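Local coordinates for protein N-ACETYLMURAMOYL-L-ALANINE AMIDASE CwlV (Paenibacillus polymyxa, PDB 1JWQ) that probably hydrolyses the amide bond between N-acetylmuramic acid and L-alanine in peptidoglycan, here represented by its zinc-binding catalytic domain, at residues A[8-13]-A[28-33]; A[34-39]-A[160-165]; A[80-85]-A[143-148]; A[90-95]-A[116-121]. All blocks are in the same frame, centred on the assembly; numbering follows the deposited sequence.

Interaction 1. Residues A[8-13]-A[28-33]; sequences AGHGAK and TFNLAM. With ZN (zinc ion), chain B.
Asn30 meets the backbone of Gly9 and the ring of His10 beside the zinc site of an open alpha-beta-alpha fold, where the loop following strand 2-8 runs past helix 26-42. The one hydrogen bond between the segments is donated by Asn30 ND2 to Gly9 O over 3.0 Å. It is nearly straight, at 173°, and lies in the amide plane of Asn30, although the donor stands above the carbonyl plane of Gly9. The same ND2 also bonds to the zinc ligand Glu26, so the two hydrogens of a primary amide suit this position, and Arg53 is a further partner of Gly9 O.

Metal coordination comes next. His10 NE2 binds the zinc ion at 2.1 Å, with Glu26, His80 and two waters as the other ligands. On the far side of the ring, ND1 is hydrogen-bonded to Asp14, a second-shell carboxylate that would fix the ring's rotation and may polarise it.

Packing is confined to small groups. Ala8 CB rests against the helix backbone, 3.5 Å from Asn30 O and 3.7 Å from Leu31 N, and alanine's single methyl suits this close approach. Glycine suits position 9, since a CB would crowd the Asn30 amide. That amide also reaches the edge of the imidazole, with Asn30 ND2 near the ring plane and 3.5 Å from His10 CD2.

Interaction 2. Residues A[34-39]-A[160-165]; sequences ALKVES and FQNRVA
Lys36 reaches across from helix 26-42 to helix 158-176, passing Gln161 at about a right angle before ending at Asn162. Its chain is extended as far as CE and then bends at the last torsion (chi4 -64°), which brings NZ to 2.7 Å from Asn162 OD1. This hydrogen bond approaches the amide oxygen with the donor tilted from the carbonyl plane. Glu158 forms a salt bridge to the same ammonium group, so the charge has both an anionic and a neutral partner at the solvent-facing edge of the contact. Lysine suits the place because its methylenes can lie over the partner helix while the charge stays at the periphery.

Gln161 touches that aliphatic stem near its end. Its OE1 is 3.3 Å from Lys36 CE, while its NE2 is hydrogen-bonded to Leu155 O. Deeper in, the groups become small: Ala165 CB faces Lys36 CB at 3.6 Å, and Val37 CG2 comes to 3.7 Å from Ala165 O. The small alanine is consistent with the 9.1 Å approach of the segment axes. Their crossing angle of -52° is close to that expected for ridges-into-grooves packing of i to i+4 ridges.

Beyond the interface, Ala34 and Val37 rest on strand 2-8, Glu38 on strand 47-51, and Phe160 and Val164 on helix 102-116 and on Val143 of strand 138-145, placing both helices on one face of the central sheet.

Interaction 3. Residues A[80-85]-A[143-148]; sequences HANSSG and VGYLSN. With ZN (zinc ion), chain B.
Asn82 is gripped through both its backbone N and its backbone O: the N donates to Gly144 O at 2.7 Å, and the O accepts from Leu146 N at 2.9 Å. With Val143 N bonded to His80 O at 3.0 Å, these bonds pair strands 75-82 and 138-145 in parallel at the heart of the sheet. Beyond the strands, Ser147 OG accepts from Ser84 N at 2.9 Å. Its hydroxyl sits between the backbone N and the carbonyl carbon (chi1 41°), and serine is small enough to offer its oxygen to the neighbouring chain from within a type I turn.

Outside this polar core, Asn82 and Tyr145 run next to each other on one face of the sheet. Asn82 CB stands 3.5 Å from the centroid of the Tyr145 ring, a CH-pi contact directly over the face, and the amide is stacked at 19° to the ring. The phenol oxygen bonds to Glu93 on the adjacent strand. An alanine in place of Tyr145 would probably leave Asn82 without the surface it stacks on and Glu93 without its phenol partner. On the other side of the sheet, Ala81 CB packs 3.5 Å from Leu146 CD1, and Ala81 also touches Phe29 and Leu155.

The pairing also serves the metal. His80 ND1 binds the zinc ion at 2.2 Å, and zinc-bound water 1 donates to Ala81 O at 2.9 Å, so the strand supplies both a ligand and a carbonyl that is likely to orient the water.

Interaction 4. Residues A[90-95]-A[116-121]; sequences NGTETY and TGLTDR
Thr116 OG1, which faces Thr92 across the contact, is held by two backbone groups: it accepts from Leu118 N at 3.1 Å and is hydrogen-bonded to Ala113 O. The bond from Leu118 makes an ST turn as the chain leaves helix 102-116. Thr116 places OG1 between its backbone N and carbonyl carbon (chi1 72°), where it meets Thr92 tip to tip, with 2.7 Å between Thr116 OG1 and Thr92 OG1. The Thr92 hydroxyl is itself hydrogen-bonded to Val143 O of strand 138-145. The methyls follow, with Thr92 CG2 3.9 Å from Thr116 CG2. An alanine in place of Thr116 would probably leave Leu118 N without this acceptor and open a small gap beside the Thr92 methyl.

Thr92 N donates to Thr119 O at 2.8 Å, and Thr92 O accepts from Arg121 N at 2.9 Å. These bonds pair strands 92-96 and 120-125 in parallel, the two strands of a beta-alpha-beta crossover whose helix, 102-116, ends at Thr116. Gly91 precedes the pairing; a CB there would clash with Thr119 O and Arg121 CG.

At the sheet's other face, Glu93 and Arg121 run alongside each other in the same direction, with carboxylate and guanidinium planes 43° apart. They form a salt bridge, but the atoms are modelled too close for its detail to be trusted. Arg121 NH1 makes a weak bond to Asn90 O at 3.3 Å, which meets the guanidinium at its edge. Tyr95 OH donates to Glu93 OE1 at 2.5 Å, from above the carboxylate plane.

How the interactions relate
Following the chain from the N terminus, interaction 1 closes first, with 14 residues between its segments, joining the end of strand 2-8 to helix 26-42. The same helix then opens interaction 2, which is not closed until helix 158-176, 120 residues later. Interaction 3 is nested inside that long loop, and interaction 4 inside the loop of interaction 3; none cross. Interactions 1 and 3 share the zinc ion and its two waters, tying the first strand's loop to the middle of the sheet. Interactions 3 and 4 meet through Val143 O and Thr92 OG1, a probable hydrogen bond between neighbouring strands. Phe160 packs against both Val143 and Thr116, joining interaction 2 to interactions 3 and 4.

Interaction 1. Residues A[8-13]-A[28-33]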
# COMPACT_ATOMS: atom_id res chain seq x y z
N ALA A 8 -4.52 -2.19 -4.43
CA ALA A 8 -5.06 -0.88 -4.09
C ALA A 8 -6.34 -1.16 -3.32
O ALA A 8 -7.31 -1.65 -3.88
CB ALA A 8 -5.38 -0.09 -5.36
N GLY A 9 -6.33 -0.86 -2.03
CA GLY A 9 -7.48 -1.13 -1.20
C GLY A 9 -8.79 -0.54 -1.67
O GLY A 9 -8.83 0.54 -2.27
N HIS A 10 -9.87 -1.27 -1.41
CA HIS A 10 -11.22 -0.83 -1.75
C HIS A 10 -11.47 -0.69 -3.25
O HIS A 10 -10.76 -1.28 -4.06
CB HIS A 10 -11.49 0.49 -1.03
CG HIS A 10 -11.05 0.47 0.40
ND1 HIS A 10 -11.65 -0.33 1.35
CD2 HIS A 10 -9.99 1.05 1.02
CE1 HIS A 10 -10.98 -0.23 2.49
NE2 HIS A 10 -9.97 0.60 2.31
N GLY A 11 -12.50 0.08 -3.60
CA GLY A 11 -12.80 0.27 -5.01
C GLY A 11 -14.28 0.18 -5.33
O GLY A 11 -15.03 -0.55 -4.67
N ALA A 12 -14.69 0.93 -6.34
CA ALA A 12 -16.08 0.96 -6.78
C ALA A 12 -17.00 1.34 -5.62
O ALA A 12 -16.82 2.40 -5.00
CB ALA A 12 -16.47 -0.40 -7.35
N LYS A 13 -17.97 0.49 -5.32
CA LYS A 13 -18.91 0.78 -4.24
C LYS A 13 -18.23 0.98 -2.90
O LYS A 13 -18.78 1.64 -2.02
CB LYS A 13 -19.96 -0.33 -4.14
CG LYS A 13 -19.41 -1.73 -3.88
CD LYS A 13 -20.55 -2.75 -3.86
CE LYS A 13 -20.03 -4.14 -3.57
NZ LYS A 13 -21.13 -5.15 -3.56
N THR A 28 -9.54 6.20 -4.29
CA THR A 28 -8.92 7.01 -5.33
C THR A 28 -7.42 7.11 -5.06
O THR A 28 -6.60 6.94 -5.97
CB THR A 28 -9.52 8.43 -5.33
OG1 THR A 28 -10.95 8.33 -5.38
CG2 THR A 28 -9.04 9.22 -6.54
N PHE A 29 -7.07 7.40 -3.82
CA PHE A 29 -5.67 7.49 -3.42
C PHE A 29 -4.96 6.15 -3.62
O PHE A 29 -3.87 6.10 -4.18
CB PHE A 29 -5.56 7.90 -1.95
CG PHE A 29 -4.16 7.84 -1.40
CD1 PHE A 29 -3.23 8.82 -1.70
CD2 PHE A 29 -3.77 6.77 -0.59
CE1 PHE A 29 -1.93 8.75 -1.21
CE2 PHE A 29 -2.47 6.69 -0.10
CZ PHE A 29 -1.55 7.69 -0.41
N ASN A 30 -5.58 5.07 -3.15
CA ASN A 30 -4.99 3.75 -3.26
C ASN A 30 -4.66 3.36 -4.69
O ASN A 30 -3.58 2.83 -4.97
CB ASN A 30 -5.90 2.69 -2.63
CG ASN A 30 -6.11 2.91 -1.14
OD1 ASN A 30 -5.32 3.59 -0.48
ND2 ASN A 30 -7.17 2.32 -0.59
N LEU A 31 -5.59 3.62 -5.60
CA LEU A 31 -5.37 3.28 -7.00
C LEU A 31 -4.25 4.12 -7.61
O LEU A 31 -3.36 3.59 -8.26
CB LEU A 31 -6.66 3.49 -7.79
CG LEU A 31 -6.56 3.20 -9.29
CD1 LEU A 31 -6.16 1.74 -9.51
CD2 LEU A 31 -7.90 3.48 -9.94
N ALA A 32 -4.29 5.43 -7.38
CA ALA A 32 -3.27 6.33 -7.91
C ALA A 32 -1.88 5.87 -7.45
O ALA A 32 -0.92 5.90 -8.23
CB ALA A 32 -3.53 7.77 -7.44
N MET A 33 -1.78 5.46 -6.20
CA MET A 33 -0.51 4.99 -5.65
C MET A 33 -0.08 3.67 -6.29
O MET A 33 1.07 3.52 -6.69
CB MET A 33 -0.61 4.81 -4.13
CG MET A 33 -0.71 6.11 -3.36
SD MET A 33 0.69 7.20 -3.70
CE MET A 33 2.05 6.08 -3.40
ZN ZN B . -8.36 1.07 3.60
O HOH W 1 -7.67 1.86 5.33
O HOH W 2 -9.01 -0.56 5.01

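Interaction 2. Residues A[34-39]-A[160-165]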
# COMPACT_ATOMS: atom_id res chain seq x y z
N ALA A 34 -1.02 2.73 -6.39
CA ALA A 34 -0.73 1.44 -6.99
C ALA A 34 -0.24 1.59 -8.42
O ALA A 34 0.72 0.94 -8.84
CB ALA A 34 -1.97 0.55 -6.95
N LEU A 35 -0.90 2.46 -9.18
CA LEU A 35 -0.51 2.69 -10.57
C LEU A 35 0.88 3.30 -10.67
O LEU A 35 1.65 2.96 -11.57
CB LEU A 35 -1.54 3.59 -11.27
CG LEU A 35 -2.94 2.99 -11.41
CD1 LEU A 35 -3.85 3.98 -12.10
CD2 LEU A 35 -2.87 1.68 -12.20
N LYS A 36 1.20 4.22 -9.76
CA LYS A 36 2.52 4.85 -9.77
C LYS A 36 3.60 3.84 -9.41
O LYS A 36 4.67 3.83 -10.02
CB LYS A 36 2.55 6.04 -8.81
CG LYS A 36 1.83 7.27 -9.33
CD LYS A 36 1.78 8.37 -8.28
CE LYS A 36 1.02 9.60 -8.78
NZ LYS A 36 1.70 10.23 -9.95
N VAL A 37 3.33 3.00 -8.42
CA VAL A 37 4.31 2.00 -8.02
C VAL A 37 4.52 1.03 -9.18
O VAL A 37 5.64 0.62 -9.47
CB VAL A 37 3.85 1.23 -6.75
CG1 VAL A 37 4.79 0.07 -6.45
CG2 VAL A 37 3.81 2.18 -5.57
N GLU A 38 3.43 0.70 -9.87
CA GLU A 38 3.51 -0.20 -11.00
C GLU A 38 4.41 0.37 -12.09
O GLU A 38 5.29 -0.32 -12.62
CB GLU A 38 2.12 -0.46 -11.58
CG GLU A 38 2.11 -1.55 -12.64
CD GLU A 38 0.79 -1.64 -13.38
OE1 GLU A 38 0.51 -2.70 -13.96
OE2 GLU A 38 0.04 -0.64 -13.39
N SER A 39 4.20 1.64 -12.43
CA SER A 39 4.99 2.30 -13.47
C SER A 39 6.48 2.26 -13.15
O SER A 39 7.31 2.03 -14.03
CB SER A 39 4.55 3.75 -13.64
OG SER A 39 3.18 3.83 -13.98
N PHE A 160 3.95 14.35 -3.60
CA PHE A 160 3.97 13.46 -2.44
C PHE A 160 3.80 12.02 -2.91
O PHE A 160 4.59 11.15 -2.56
CB PHE A 160 2.81 13.81 -1.49
CG PHE A 160 2.60 12.80 -0.39
CD1 PHE A 160 3.36 12.83 0.77
CD2 PHE A 160 1.64 11.79 -0.53
CE1 PHE A 160 3.18 11.89 1.78
CE2 PHE A 160 1.45 10.84 0.47
CZ PHE A 160 2.22 10.89 1.63
N GLN A 161 2.78 11.79 -3.73
CA GLN A 161 2.51 10.45 -4.25
C GLN A 161 3.69 9.87 -5.01
O GLN A 161 4.06 8.72 -4.81
CB GLN A 161 1.28 10.47 -5.16
CG GLN A 161 0.03 11.00 -4.47
CD GLN A 161 -1.24 10.79 -5.28
OE1 GLN A 161 -1.18 10.48 -6.47
NE2 GLN A 161 -2.39 10.96 -4.64
N ASN A 162 4.30 10.68 -5.87
CA ASN A 162 5.44 10.20 -6.65
C ASN A 162 6.61 9.81 -5.76
O ASN A 162 7.27 8.80 -5.99
CB ASN A 162 5.88 11.26 -7.65
CG ASN A 162 4.87 11.44 -8.77
OD1 ASN A 162 4.34 10.46 -9.30
ND2 ASN A 162 4.62 12.69 -9.16
N ARG A 163 6.86 10.62 -4.74
CA ARG A 163 7.95 10.37 -3.81
C ARG A 163 7.70 9.09 -3.01
O ARG A 163 8.59 8.25 -2.85
CB ARG A 163 8.08 11.56 -2.86
CG ARG A 163 9.24 11.46 -1.90
CD ARG A 163 8.97 12.32 -0.69
NE ARG A 163 8.32 13.58 -1.03
CZ ARG A 163 7.49 14.22 -0.22
NH1 ARG A 163 7.19 13.70 0.97
NH2 ARG A 163 6.97 15.38 -0.58
N VAL A 164 6.47 8.95 -2.53
CA VAL A 164 6.08 7.79 -1.74
C VAL A 164 6.05 6.54 -2.60
O VAL A 164 6.45 5.47 -2.15
CB VAL A 164 4.70 8.02 -1.08
CG1 VAL A 164 4.24 6.75 -0.38
CG2 VAL A 164 4.81 9.17 -0.08
N ALA A 165 5.57 6.67 -3.83
CA ALA A 165 5.51 5.54 -4.75
C ALA A 165 6.92 5.01 -4.97
O ALA A 165 7.13 3.80 -5.07
CB ALA A 165 4.88 5.96 -6.08

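Interaction 3. Residues A[80-85]-A[143-148]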
# COMPACT_ATOMS: atom_id res chain seq x y z
N HIS A 80 -3.22 1.53 1.39
CA HIS A 80 -4.39 2.14 1.99
C HIS A 80 -4.09 3.52 2.55
O HIS A 80 -2.95 3.96 2.60
CB HIS A 80 -4.89 1.26 3.14
CG HIS A 80 -5.51 -0.03 2.70
ND1 HIS A 80 -6.87 -0.24 2.69
CD2 HIS A 80 -4.95 -1.18 2.26
CE1 HIS A 80 -7.13 -1.46 2.26
NE2 HIS A 80 -5.98 -2.06 1.99
N ALA A 81 -5.16 4.21 2.97
CA ALA A 81 -5.07 5.52 3.60
C ALA A 81 -5.90 5.33 4.86
O ALA A 81 -6.94 4.65 4.82
CB ALA A 81 -5.67 6.60 2.71
N ASN A 82 -5.45 5.91 5.96
CA ASN A 82 -6.09 5.76 7.26
C ASN A 82 -7.17 6.79 7.61
O ASN A 82 -7.34 7.79 6.92
CB ASN A 82 -5.00 5.78 8.33
CG ASN A 82 -5.19 4.73 9.41
OD1 ASN A 82 -4.23 4.32 10.06
ND2 ASN A 82 -6.43 4.31 9.61
N SER A 83 -7.89 6.52 8.69
CA SER A 83 -8.93 7.42 9.15
C SER A 83 -9.11 7.22 10.64
O SER A 83 -9.01 6.10 11.15
CB SER A 83 -10.25 7.15 8.44
OG SER A 83 -11.18 8.18 8.72
N SER A 84 -9.37 8.32 11.35
CA SER A 84 -9.55 8.29 12.79
C SER A 84 -10.73 9.17 13.20
O SER A 84 -11.09 10.10 12.49
CB SER A 84 -8.29 8.80 13.48
OG SER A 84 -8.51 9.02 14.87
N GLY A 85 -11.31 8.87 14.36
CA GLY A 85 -12.43 9.66 14.86
C GLY A 85 -11.97 11.06 15.22
O GLY A 85 -12.79 11.97 15.35
N VAL A 143 -0.70 4.78 4.39
CA VAL A 143 0.16 5.91 4.07
C VAL A 143 0.03 7.14 4.95
O VAL A 143 1.03 7.72 5.36
CB VAL A 143 -0.01 6.33 2.60
CG1 VAL A 143 1.01 7.39 2.24
CG2 VAL A 143 0.15 5.11 1.69
N GLY A 144 -1.21 7.54 5.23
CA GLY A 144 -1.45 8.71 6.05
C GLY A 144 -2.92 8.78 6.40
O GLY A 144 -3.70 7.94 5.95
N TYR A 145 -3.31 9.78 7.19
CA TYR A 145 -4.70 9.93 7.61
C TYR A 145 -5.49 10.92 6.78
O TYR A 145 -5.12 12.09 6.67
CB TYR A 145 -4.76 10.34 9.08
CG TYR A 145 -4.48 9.20 10.03
CD1 TYR A 145 -5.51 8.59 10.73
CD2 TYR A 145 -3.18 8.71 10.18
CE1 TYR A 145 -5.26 7.50 11.57
CE2 TYR A 145 -2.92 7.62 11.00
CZ TYR A 145 -3.96 7.02 11.69
OH TYR A 145 -3.70 5.95 12.51
N LEU A 146 -6.59 10.45 6.20
CA LEU A 146 -7.46 11.28 5.38
C LEU A 146 -8.40 12.09 6.27
O LEU A 146 -9.12 12.96 5.80
CB LEU A 146 -8.29 10.42 4.43
CG LEU A 146 -7.47 9.61 3.42
CD1 LEU A 146 -8.40 8.80 2.53
CD2 LEU A 146 -6.62 10.57 2.59
N SER A 147 -8.38 11.77 7.57
CA SER A 147 -9.23 12.45 8.55
C SER A 147 -8.59 13.73 9.08
O SER A 147 -9.21 14.48 9.83
CB SER A 147 -9.54 11.49 9.71
OG SER A 147 -8.40 10.74 10.06
N ASN A 148 -7.34 13.96 8.69
CA ASN A 148 -6.61 15.16 9.09
C ASN A 148 -6.57 16.07 7.86
O ASN A 148 -6.15 15.65 6.79
CB ASN A 148 -5.19 14.80 9.54
CG ASN A 148 -4.33 16.01 9.82
OD1 ASN A 148 -3.78 16.62 8.90
ND2 ASN A 148 -4.21 16.38 11.09
ZN ZN B . -8.36 1.07 3.60
O HOH W 1 -7.67 1.86 5.33
O HOH W 2 -9.01 -0.56 5.01

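Interaction 4. Residues A[90-95]-A[116-121]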
# COMPACT_ATOMS: atom_id res chain seq x y z
N ASN A 90 -2.49 11.38 12.89
CA ASN A 90 -1.67 11.53 11.70
C ASN A 90 -0.47 10.59 11.71
O ASN A 90 -0.02 10.14 12.77
CB ASN A 90 -1.14 12.96 11.61
CG ASN A 90 -0.24 13.31 12.79
OD1 ASN A 90 -0.72 13.57 13.90
ND2 ASN A 90 1.06 13.31 12.56
N GLY A 91 0.05 10.30 10.53
CA GLY A 91 1.21 9.44 10.46
C GLY A 91 1.11 8.28 9.51
O GLY A 91 0.04 7.94 9.01
N THR A 92 2.26 7.66 9.28
CA THR A 92 2.41 6.52 8.39
C THR A 92 2.62 5.24 9.18
O THR A 92 3.43 5.20 10.11
CB THR A 92 3.61 6.75 7.46
OG1 THR A 92 3.40 7.94 6.70
CG2 THR A 92 3.80 5.57 6.53
N GLU A 93 1.90 4.18 8.80
CA GLU A 93 2.01 2.89 9.47
C GLU A 93 2.16 1.75 8.46
O GLU A 93 1.60 1.80 7.35
CB GLU A 93 0.75 2.64 10.32
CG GLU A 93 0.14 3.91 10.92
CD GLU A 93 -1.20 3.68 11.60
OE1 GLU A 93 -1.93 2.73 11.20
OE2 GLU A 93 -1.55 4.45 12.52
N THR A 94 2.92 0.72 8.86
CA THR A 94 3.15 -0.46 8.03
C THR A 94 2.71 -1.64 8.86
O THR A 94 3.13 -1.78 10.00
CB THR A 94 4.63 -0.63 7.70
OG1 THR A 94 5.07 0.47 6.88
CG2 THR A 94 4.84 -1.95 6.95
N TYR A 95 1.83 -2.47 8.30
CA TYR A 95 1.31 -3.64 9.01
C TYR A 95 1.73 -4.98 8.43
O TYR A 95 1.89 -5.12 7.21
CB TYR A 95 -0.22 -3.62 9.01
CG TYR A 95 -0.84 -2.52 9.82
CD1 TYR A 95 -1.10 -1.27 9.25
CD2 TYR A 95 -1.17 -2.73 11.15
CE1 TYR A 95 -1.70 -0.26 10.01
CE2 TYR A 95 -1.76 -1.73 11.91
CZ TYR A 95 -2.02 -0.50 11.34
OH TYR A 95 -2.63 0.47 12.09
N THR A 116 7.26 9.34 2.99
CA THR A 116 6.03 10.10 3.25
C THR A 116 6.37 11.39 3.99
O THR A 116 5.68 12.40 3.83
CB THR A 116 5.02 9.31 4.11
OG1 THR A 116 5.49 9.22 5.46
CG2 THR A 116 4.82 7.90 3.55
N GLY A 117 7.42 11.35 4.79
CA GLY A 117 7.82 12.52 5.55
C GLY A 117 6.82 12.84 6.64
O GLY A 117 6.90 13.88 7.29
N LEU A 118 5.87 11.93 6.85
CA LEU A 118 4.85 12.12 7.88
C LEU A 118 5.33 11.46 9.17
O LEU A 118 6.38 10.81 9.19
CB LEU A 118 3.53 11.49 7.43
CG LEU A 118 3.02 11.94 6.05
CD1 LEU A 118 1.77 11.15 5.69
CD2 LEU A 118 2.73 13.44 6.07
N THR A 119 4.57 11.63 10.24
CA THR A 119 4.98 11.04 11.51
C THR A 119 5.10 9.53 11.37
O THR A 119 4.17 8.85 10.92
CB THR A 119 3.98 11.36 12.62
OG1 THR A 119 3.92 12.79 12.81
CG2 THR A 119 4.41 10.71 13.93
N ASP A 120 6.26 9.01 11.76
CA ASP A 120 6.53 7.58 11.68
C ASP A 120 5.84 6.83 12.80
O ASP A 120 6.30 6.84 13.95
CB ASP A 120 8.04 7.35 11.76
CG ASP A 120 8.41 5.89 11.67
OD1 ASP A 120 9.62 5.59 11.72
OD2 ASP A 120 7.50 5.04 11.56
N ARG A 121 4.73 6.17 12.47
CA ARG A 121 3.99 5.42 13.47
C ARG A 121 4.48 3.98 13.57
O ARG A 121 3.89 3.15 14.27
CB ARG A 121 2.49 5.47 13.15
CG ARG A 121 1.89 6.87 13.15
CD ARG A 121 0.42 6.81 12.79
NE ARG A 121 -0.31 6.02 13.77
CZ ARG A 121 -1.03 6.52 14.77
NH1 ARG A 121 -1.13 7.84 14.91
NH2 ARG A 121 -1.62 5.71 15.63
O HOH W 3 -2.98 2.93 14.21